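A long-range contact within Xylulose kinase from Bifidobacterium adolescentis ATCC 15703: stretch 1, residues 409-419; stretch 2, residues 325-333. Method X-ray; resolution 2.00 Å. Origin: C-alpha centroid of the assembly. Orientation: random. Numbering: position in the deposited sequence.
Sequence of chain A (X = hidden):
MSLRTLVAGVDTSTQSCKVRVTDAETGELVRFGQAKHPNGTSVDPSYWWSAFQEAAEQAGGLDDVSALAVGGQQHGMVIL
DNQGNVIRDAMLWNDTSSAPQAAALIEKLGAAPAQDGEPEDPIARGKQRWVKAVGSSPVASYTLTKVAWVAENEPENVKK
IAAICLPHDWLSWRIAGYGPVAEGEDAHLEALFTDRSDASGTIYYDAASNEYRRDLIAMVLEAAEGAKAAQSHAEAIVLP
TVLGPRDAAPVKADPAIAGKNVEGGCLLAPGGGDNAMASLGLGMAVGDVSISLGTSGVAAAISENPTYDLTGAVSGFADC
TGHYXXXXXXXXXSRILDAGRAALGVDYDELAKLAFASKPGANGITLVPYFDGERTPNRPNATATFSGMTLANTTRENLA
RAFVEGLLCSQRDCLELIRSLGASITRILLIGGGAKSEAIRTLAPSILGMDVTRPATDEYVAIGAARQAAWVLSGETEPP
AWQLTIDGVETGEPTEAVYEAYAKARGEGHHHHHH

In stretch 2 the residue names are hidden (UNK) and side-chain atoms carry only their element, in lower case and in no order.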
# COMPACT_ATOMS: atom_id res chain seq x y z
N CYS A 409 7.47 14.45 -14.35
CA CYS A 409 6.63 14.03 -15.47
C CYS A 409 6.09 12.61 -15.32
O CYS A 409 4.96 12.33 -15.72
CB CYS A 409 7.38 14.17 -16.80
SG CYS A 409 7.40 15.87 -17.44
N SER A 410 6.91 11.71 -14.78
CA SER A 410 6.49 10.35 -14.52
C SER A 410 5.33 10.35 -13.52
O SER A 410 4.33 9.67 -13.71
CB SER A 410 7.65 9.52 -13.96
OG SER A 410 7.19 8.26 -13.49
N GLN A 411 5.47 11.13 -12.45
CA GLN A 411 4.41 11.22 -11.45
C GLN A 411 3.14 11.82 -12.08
O GLN A 411 2.03 11.37 -11.78
CB GLN A 411 4.86 12.04 -10.24
CG GLN A 411 5.97 11.39 -9.41
CD GLN A 411 5.68 9.93 -9.07
OE1 GLN A 411 4.54 9.55 -8.83
NE2 GLN A 411 6.72 9.11 -9.06
N ARG A 412 3.29 12.80 -12.96
CA ARG A 412 2.14 13.31 -13.69
C ARG A 412 1.52 12.22 -14.54
O ARG A 412 0.30 12.07 -14.57
CB ARG A 412 2.51 14.48 -14.60
CG ARG A 412 1.47 14.71 -15.68
CD ARG A 412 0.21 15.38 -15.14
NE ARG A 412 0.35 16.81 -15.32
CZ ARG A 412 -0.33 17.53 -16.20
NH1 ARG A 412 -1.24 16.95 -16.96
NH2 ARG A 412 -0.11 18.83 -16.31
N ASP A 413 2.37 11.48 -15.26
CA ASP A 413 1.91 10.36 -16.06
C ASP A 413 1.03 9.44 -15.22
O ASP A 413 0.01 8.97 -15.68
CB ASP A 413 3.10 9.57 -16.64
CG ASP A 413 2.80 8.99 -18.01
OD1 ASP A 413 1.81 9.42 -18.64
OD2 ASP A 413 3.56 8.11 -18.48
N CYS A 414 1.44 9.19 -13.98
CA CYS A 414 0.63 8.39 -13.07
C CYS A 414 -0.74 9.02 -12.80
O CYS A 414 -1.76 8.34 -12.82
CB CYS A 414 1.38 8.14 -11.76
SG CYS A 414 2.72 6.94 -11.92
N LEU A 415 -0.76 10.32 -12.54
CA LEU A 415 -2.02 11.02 -12.31
C LEU A 415 -2.95 10.88 -13.53
O LEU A 415 -4.15 10.64 -13.39
CB LEU A 415 -1.76 12.49 -11.98
CG LEU A 415 -1.46 12.87 -10.52
CD1 LEU A 415 -0.54 11.89 -9.83
CD2 LEU A 415 -0.90 14.30 -10.46
N GLU A 416 -2.39 11.01 -14.73
CA GLU A 416 -3.18 10.92 -15.95
C GLU A 416 -3.71 9.51 -16.18
O GLU A 416 -4.82 9.33 -16.66
CB GLU A 416 -2.34 11.36 -17.15
CG GLU A 416 -1.95 12.82 -17.09
CD GLU A 416 -3.16 13.71 -16.94
OE1 GLU A 416 -4.25 13.30 -17.39
OE2 GLU A 416 -3.02 14.82 -16.39
N LEU A 417 -2.90 8.51 -15.84
CA LEU A 417 -3.35 7.13 -15.95
C LEU A 417 -4.49 6.85 -14.97
O LEU A 417 -5.50 6.23 -15.33
CB LEU A 417 -2.18 6.20 -15.69
CG LEU A 417 -2.44 4.70 -15.84
CD1 LEU A 417 -2.92 4.37 -17.23
CD2 LEU A 417 -1.16 3.95 -15.52
N ILE A 418 -4.34 7.29 -13.73
CA ILE A 418 -5.41 7.11 -12.74
C ILE A 418 -6.69 7.81 -13.19
O ILE A 418 -7.76 7.22 -13.17
CB ILE A 418 -4.98 7.55 -11.33
CG1 ILE A 418 -3.93 6.58 -10.79
CG2 ILE A 418 -6.21 7.64 -10.40
CD1 ILE A 418 -3.24 7.00 -9.50
N ARG A 419 -6.56 9.05 -13.64
CA ARG A 419 -7.69 9.77 -14.23
C ARG A 419 -8.35 8.98 -15.36
O ARG A 419 -9.58 8.96 -15.47
CB ARG A 419 -7.25 11.14 -14.76
CG ARG A 419 -6.84 12.11 -13.69
CD ARG A 419 -6.53 13.48 -14.29
NE ARG A 419 -6.41 14.51 -13.27
CZ ARG A 419 -5.33 15.25 -13.07
NH1 ARG A 419 -4.24 15.08 -13.81
NH2 ARG A 419 -5.33 16.17 -12.11
N UNK A 325 -8.99 2.81 -3.83
CA UNK A 325 -7.62 3.30 -3.79
C UNK A 325 -6.78 2.80 -4.99
O UNK A 325 -5.95 1.90 -4.86
c UNK A 325 -6.96 2.87 -2.48
c UNK A 325 -5.62 3.54 -2.13
c UNK A 325 -5.90 4.91 -1.56
c UNK A 325 -4.83 2.70 -1.14
N UNK A 326 -7.02 3.38 -6.18
CA UNK A 326 -6.10 3.13 -7.29
C UNK A 326 -4.70 3.52 -6.87
O UNK A 326 -4.49 4.65 -6.43
c UNK A 326 -6.60 4.08 -8.39
c UNK A 326 -7.48 5.09 -7.65
c UNK A 326 -8.14 4.24 -6.59
N UNK A 327 -3.75 2.60 -6.99
CA UNK A 327 -2.42 2.81 -6.46
C UNK A 327 -1.36 2.55 -7.52
O UNK A 327 -1.28 1.46 -8.07
c UNK A 327 -0.09 0.93 -4.33
c UNK A 327 -2.19 1.89 -5.27
c UNK A 327 -0.90 2.21 -4.52
c UNK A 327 -1.23 2.83 -3.17
N UNK A 328 -0.54 3.57 -7.78
CA UNK A 328 0.45 3.51 -8.85
C UNK A 328 1.86 3.58 -8.30
O UNK A 328 2.32 4.64 -7.85
c UNK A 328 0.22 4.65 -9.82
N UNK A 329 2.57 2.45 -8.34
CA UNK A 329 3.96 2.42 -7.90
C UNK A 329 4.92 2.74 -9.04
O UNK A 329 4.75 2.25 -10.16
s UNK A 329 3.32 0.64 -5.87
c UNK A 329 4.32 1.06 -7.30
N UNK A 330 5.91 3.58 -8.76
CA UNK A 330 6.96 3.86 -9.72
C UNK A 330 8.30 3.40 -9.14
O UNK A 330 8.64 3.73 -8.00
c UNK A 330 5.88 5.72 -11.05
c UNK A 330 7.01 5.36 -10.08
o UNK A 330 6.88 6.16 -8.89
N UNK A 331 9.05 2.63 -9.91
CA UNK A 331 10.39 2.21 -9.49
C UNK A 331 11.26 3.43 -9.29
O UNK A 331 12.02 3.53 -8.32
c UNK A 331 10.26 0.10 -10.87
c UNK A 331 12.50 1.02 -10.14
c UNK A 331 11.07 1.36 -10.57
c UNK A 331 10.33 -0.94 -9.77
N UNK A 332 11.12 4.37 -10.21
CA UNK A 332 12.00 5.52 -10.24
C UNK A 332 11.39 6.78 -9.66
O UNK A 332 10.58 7.46 -10.29
c UNK A 332 12.51 5.74 -11.66
n UNK A 332 12.68 3.70 -12.95
c UNK A 332 13.32 4.56 -12.16
o UNK A 332 14.48 4.40 -11.81
N UNK A 333 11.79 7.07 -8.43
CA UNK A 333 11.39 8.31 -7.79
C UNK A 333 12.64 9.14 -7.60
O UNK A 333 13.29 9.54 -8.56
O HOH W 1 4.36 6.72 -8.26
O HOH W 2 9.06 10.25 -10.31
O HOH W 3 9.41 7.19 -12.76

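Residues 409-419 form a continuous stretch of helix, and strand 325-330 crosses it at 152°, nearly antiparallel, with the axes 9.3 Å apart at closest approach.

Position 325 carries four carbons, forked at the second. The forked carbon lies 8.5 Å from CD1 of I418, its nearest approach. A carbon chain forked at the second atom is leucine, L325.

At position 326 three carbons close a ring onto the backbone nitrogen. The CA-to-CB bond points toward the helix, and the ring's middle carbon sits 4.0 Å from CG2 of I418. A ring of this kind is found only in proline, so this is P326, and the atom touching I418 is its CG.

Position 327 again has four carbons forked at the second, but here the CA-to-CB bond points away from the helix, as expected for alternation along a strand. The residue is leucine, L327, and it makes no contact with stretch 1.

A single carbon is present at position 328, directed toward the helix. This CB lies 4.0 Å from SG of C414 and 4.2 Å from CD1 of I418. One carbon defines alanine, A328. The backbones come close here, with 6.5 Å between CA of A328 and CA of C414.

Position 329 has one carbon followed by one sulfur. It points away from the helix; CB is 7.6 Å from SG of C414, its nearest approach. The sulfur identifies cysteine, C329.

At position 330 a carbon carries one oxygen and one carbon. The branch carbon packs 3.5 Å from SG of C414 and 3.8 Å from OG of S410, while the oxygen lies 3.0 Å from NE2 of Q411. A beta-branched side chain with one hydroxyl is threonine, T330. With hydrogens placed, Q411 NE2 donates to T330 OG1 at an angle of 158°.

Position 331, beyond the strand, has four carbons forked at the first, one arm two carbons long. This is isoleucine, I331, which is out of reach of the helix.

Position 332 shows two carbons, the second bearing one oxygen and one nitrogen: asparagine, N332. Its CB comes no nearer than 6.2 Å, to OG of S410, but its backbone O receives hydrogen bonds from two waters. Water 3 in turn accepts from S410 OG, and water 2 accepts from Q411 NE2.

Position 333 has no side-chain atoms and is glycine, G333.

The contact works through alternate strand residues. P326, A328 and T330 face the helix and meet I418, C414, Q411 and S410, while L327 and C329 turn away. One end is apolar, with I418 against P326 and A328; at T330 a hydrogen bond from Q411 and bridging waters join the packing of CG2 against C414 SG. There water 1 donates to A328 O and Q411 OE1 and also hydrogen-bonds T330 OG1, so the Q411 amide is held to the strand both directly and through solvent. Together the two stretches bury 333 Å², both sides summed.

Stretch 2 (325-333) LPLACTING
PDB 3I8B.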